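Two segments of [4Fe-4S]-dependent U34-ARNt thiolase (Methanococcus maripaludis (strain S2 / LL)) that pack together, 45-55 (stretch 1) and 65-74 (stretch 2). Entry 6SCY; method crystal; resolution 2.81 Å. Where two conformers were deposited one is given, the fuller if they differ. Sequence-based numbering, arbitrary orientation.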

# COMPACT_ATOMS: atom_id res chain seq x y z
N VAL A 45 -10.88 -2.34 -27.69
CA VAL A 45 -11.44 -3.64 -27.33
C VAL A 45 -12.86 -3.78 -27.90
O VAL A 45 -13.20 -4.81 -28.46
N LEU A 46 -13.68 -2.73 -27.75
CA LEU A 46 -15.06 -2.75 -28.23
C LEU A 46 -15.11 -2.15 -29.63
O LEU A 46 -15.39 -0.96 -29.79
N LYS A 47 -14.82 -2.97 -30.64
CA LYS A 47 -14.85 -2.59 -32.06
C LYS A 47 -15.05 -3.81 -32.96
O LYS A 47 -15.08 -4.94 -32.46
N ASN A 48 -15.18 -3.59 -34.27
CA ASN A 48 -15.33 -4.66 -35.26
C ASN A 48 -13.96 -5.29 -35.58
O ASN A 48 -12.92 -4.71 -35.26
N ASN A 49 -13.97 -6.47 -36.19
CA ASN A 49 -12.78 -7.21 -36.62
C ASN A 49 -11.86 -7.67 -35.45
O ASN A 49 -10.64 -7.78 -35.63
N ILE A 50 -12.46 -8.03 -34.29
CA ILE A 50 -11.67 -8.57 -33.16
C ILE A 50 -12.34 -9.83 -32.57
O ILE A 50 -13.56 -9.95 -32.57
N LYS A 51 -11.52 -10.75 -32.04
CA LYS A 51 -11.92 -12.02 -31.42
C LYS A 51 -11.50 -11.98 -29.94
O LYS A 51 -10.33 -11.71 -29.65
N VAL A 52 -12.45 -12.20 -29.01
CA VAL A 52 -12.13 -12.17 -27.58
C VAL A 52 -12.40 -13.50 -26.90
O VAL A 52 -13.55 -13.93 -26.82
N ALA A 53 -11.34 -14.14 -26.40
CA ALA A 53 -11.39 -15.38 -25.63
C ALA A 53 -11.70 -14.95 -24.21
O ALA A 53 -11.30 -13.85 -23.82
N MET A 54 -12.42 -15.76 -23.44
CA MET A 54 -12.74 -15.36 -22.08
C MET A 54 -12.73 -16.51 -21.11
O MET A 54 -13.44 -17.49 -21.31
N GLY A 55 -11.89 -16.39 -20.09
CA GLY A 55 -11.74 -17.39 -19.04
C GLY A 55 -12.98 -17.43 -18.17
O GLY A 55 -13.22 -16.51 -17.38
N MET A 65 -19.55 -11.05 -16.65
CA MET A 65 -18.61 -10.58 -17.66
C MET A 65 -18.97 -11.19 -19.02
O MET A 65 -18.96 -10.48 -20.03
N ALA A 66 -19.30 -12.49 -19.05
CA ALA A 66 -19.68 -13.20 -20.27
C ALA A 66 -20.96 -12.64 -20.88
O ALA A 66 -21.05 -12.54 -22.11
N TYR A 67 -21.95 -12.25 -20.03
CA TYR A 67 -23.23 -11.69 -20.47
C TYR A 67 -23.04 -10.29 -21.06
O TYR A 67 -23.64 -9.99 -22.09
N LEU A 68 -22.27 -9.42 -20.36
CA LEU A 68 -22.02 -8.05 -20.80
C LEU A 68 -21.30 -8.06 -22.15
O LEU A 68 -21.85 -7.54 -23.12
N LEU A 69 -20.14 -8.74 -22.24
CA LEU A 69 -19.36 -8.88 -23.46
C LEU A 69 -20.20 -9.40 -24.62
O LEU A 69 -20.09 -8.87 -25.73
N ASN A 70 -21.06 -10.40 -24.37
CA ASN A 70 -21.95 -10.97 -25.39
C ASN A 70 -22.95 -9.94 -25.92
O ASN A 70 -23.16 -9.90 -27.13
N GLU A 71 -23.54 -9.11 -25.03
CA GLU A 71 -24.49 -8.06 -25.39
C GLU A 71 -23.87 -7.11 -26.40
O GLU A 71 -24.53 -6.75 -27.38
N TYR A 72 -22.59 -6.71 -26.18
CA TYR A 72 -21.87 -5.81 -27.07
C TYR A 72 -21.59 -6.48 -28.43
O TYR A 72 -22.08 -6.01 -29.45
N TYR A 73 -20.81 -7.60 -28.42
CA TYR A 73 -20.41 -8.33 -29.63
C TYR A 73 -21.57 -8.99 -30.39
O TYR A 73 -21.35 -9.46 -31.51
N LYS A 74 -22.79 -9.00 -29.80
CA LYS A 74 -23.99 -9.55 -30.43
C LYS A 74 -24.39 -8.67 -31.62
O LYS A 74 -24.77 -9.19 -32.66

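A helix that packs against a β-strand generally offers one stripe of its surface, with side chains recurring every three or four residues, and the segment 65-74 illustrates the rule. It runs nearly antiparallel to strand 51-55, at 166° between their directions and 10.2 Å between axes at closest approach, a spacing that apolar side chains fill.

Met65 opens the stripe. Its CA-to-CB bond points toward the strand, and chi angles of t, t and p bring Met65 CE to 3.8 Å from CB of Met54. Ala66 projects sideways; its small methyl nonetheless meets the extended Met54 chain (p, t, t), with Ala66 CB 3.7 Å from Met54 CE. Tyr67 points away and Leu68 lies out of reach, so the next contact comes at Leu69, one helical turn after Met65. This residue points toward the strand in the m, t rotamer and sets Leu69 CD1 3.9 Å from SD of Met54; Met54 thus touches three helix residues, Met65, Ala66 and Leu69.

Asn70 and Glu71 make no contact across the interface; Glu71 instead pairs along the helix with Lys74, in a salt bridge whose OE2 to NZ distance is 3.3 Å and whose hydrogen bond is weak. Tyr72, with chi1 in m, points toward stretch 1, where its CD2 lies 3.5 Å from CD2 of Leu46.

Tyr73 has the largest covered area of either stretch. Its CA-to-CB bond is sideways, but with chi1 at m the ring extends inward among apolar neighbours: Ile50 CD1 approaches CE1 of Tyr73 at 3.6 Å, and Val52 CG2 lies 3.9 Å from Tyr73 CZ. A buried hydroxyl needs a polar partner, and Tyr73 OH donates a hydrogen bond to O of Val45 at 2.7 Å. This is the sole hydrogen bond between the stretches, a single polar anchor in an otherwise largely apolar contact.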

# COMPACT_ATOMS: atom_id res chain seq x y z
CB VAL A 45 -11.39 -3.89 -25.80
CG1 VAL A 45 -12.07 -5.20 -25.42
CG2 VAL A 45 -9.95 -3.87 -25.30
CB LEU A 46 -16.00 -2.00 -27.27
CG LEU A 46 -16.02 -2.45 -25.82
CD1 LEU A 46 -16.11 -1.26 -24.92
CD2 LEU A 46 -17.16 -3.37 -25.54
CB LYS A 47 -13.59 -1.78 -32.47
CG LYS A 47 -12.27 -2.55 -32.46
CD LYS A 47 -11.16 -1.72 -33.09
CE LYS A 47 -9.95 -2.56 -33.43
NZ LYS A 47 -8.89 -1.75 -34.10
CB ASN A 48 -15.99 -4.09 -36.52
CG ASN A 48 -16.71 -5.11 -37.37
OD1 ASN A 48 -17.59 -5.85 -36.91
ND2 ASN A 48 -16.36 -5.15 -38.64
CB ASN A 49 -11.99 -6.45 -37.70
CG ASN A 49 -12.85 -5.72 -38.69
OD1 ASN A 49 -13.78 -6.28 -39.29
ND2 ASN A 49 -12.59 -4.43 -38.86
CB ILE A 50 -11.24 -7.56 -32.06
CG1 ILE A 50 -12.43 -6.86 -31.41
CG2 ILE A 50 -10.19 -6.56 -32.53
CD1 ILE A 50 -12.64 -7.34 -30.10
CB LYS A 51 -11.21 -13.18 -32.16
CG LYS A 51 -11.67 -14.57 -31.77
CD LYS A 51 -10.86 -15.62 -32.49
CE LYS A 51 -11.67 -16.36 -33.53
NZ LYS A 51 -10.98 -17.59 -33.97
CB VAL A 52 -12.79 -11.00 -26.80
CG1 VAL A 52 -12.49 -11.07 -25.31
CG2 VAL A 52 -12.37 -9.65 -27.36
CB ALA A 53 -10.04 -16.07 -25.66
CB MET A 54 -14.05 -14.55 -21.99
CG MET A 54 -15.19 -15.13 -22.75
SD MET A 54 -16.69 -14.20 -22.43
CE MET A 54 -17.86 -15.34 -23.05
CB MET A 65 -17.17 -10.97 -17.28
CG MET A 65 -16.13 -10.55 -18.30
SD MET A 65 -14.57 -11.42 -18.14
CE MET A 65 -15.05 -13.02 -18.70
CB ALA A 66 -19.82 -14.69 -20.00
CB TYR A 67 -24.25 -11.65 -19.32
CG TYR A 67 -25.57 -11.01 -19.69
CD1 TYR A 67 -25.76 -9.64 -19.58
CD2 TYR A 67 -26.65 -11.79 -20.11
CE1 TYR A 67 -26.98 -9.04 -19.92
CE2 TYR A 67 -27.88 -11.21 -20.43
CZ TYR A 67 -28.04 -9.83 -20.34
OH TYR A 67 -29.25 -9.26 -20.65
CB LEU A 68 -21.28 -7.21 -19.73
CG LEU A 68 -22.00 -6.97 -18.39
CD1 LEU A 68 -21.05 -6.37 -17.35
CD2 LEU A 68 -23.25 -6.09 -18.55
CB LEU A 69 -18.14 -9.80 -23.26
CG LEU A 69 -16.94 -9.23 -22.52
CD1 LEU A 69 -15.98 -10.33 -22.14
CD2 LEU A 69 -16.20 -8.22 -23.35
CB ASN A 70 -22.64 -12.25 -24.92
CG ASN A 70 -23.64 -12.80 -25.91
OD1 ASN A 70 -24.84 -12.62 -25.76
ND2 ASN A 70 -23.15 -13.46 -26.96
CB GLU A 71 -24.96 -7.27 -24.15
CG GLU A 71 -25.98 -8.01 -23.30
CD GLU A 71 -27.41 -7.85 -23.76
OE1 GLU A 71 -27.92 -6.70 -23.73
OE2 GLU A 71 -28.04 -8.87 -24.13
CB TYR A 72 -20.55 -5.32 -26.43
CG TYR A 72 -20.66 -4.66 -25.06
CD1 TYR A 72 -21.50 -3.57 -24.86
CD2 TYR A 72 -19.84 -5.06 -24.01
CE1 TYR A 72 -21.57 -2.94 -23.62
CE2 TYR A 72 -19.89 -4.42 -22.78
CZ TYR A 72 -20.76 -3.36 -22.58
OH TYR A 72 -20.82 -2.74 -21.36
CB TYR A 73 -19.29 -9.35 -29.31
CG TYR A 73 -18.00 -8.73 -28.81
CD1 TYR A 73 -17.27 -7.86 -29.62
CD2 TYR A 73 -17.51 -9.02 -27.55
CE1 TYR A 73 -16.10 -7.26 -29.15
CE2 TYR A 73 -16.33 -8.44 -27.08
CZ TYR A 73 -15.62 -7.56 -27.88
OH TYR A 73 -14.46 -6.99 -27.41
CB LYS A 74 -25.15 -9.60 -29.42
CG LYS A 74 -26.14 -10.73 -29.65
CD LYS A 74 -26.77 -11.25 -28.33
CE LYS A 74 -27.74 -10.28 -27.66
NZ LYS A 74 -28.56 -10.97 -26.61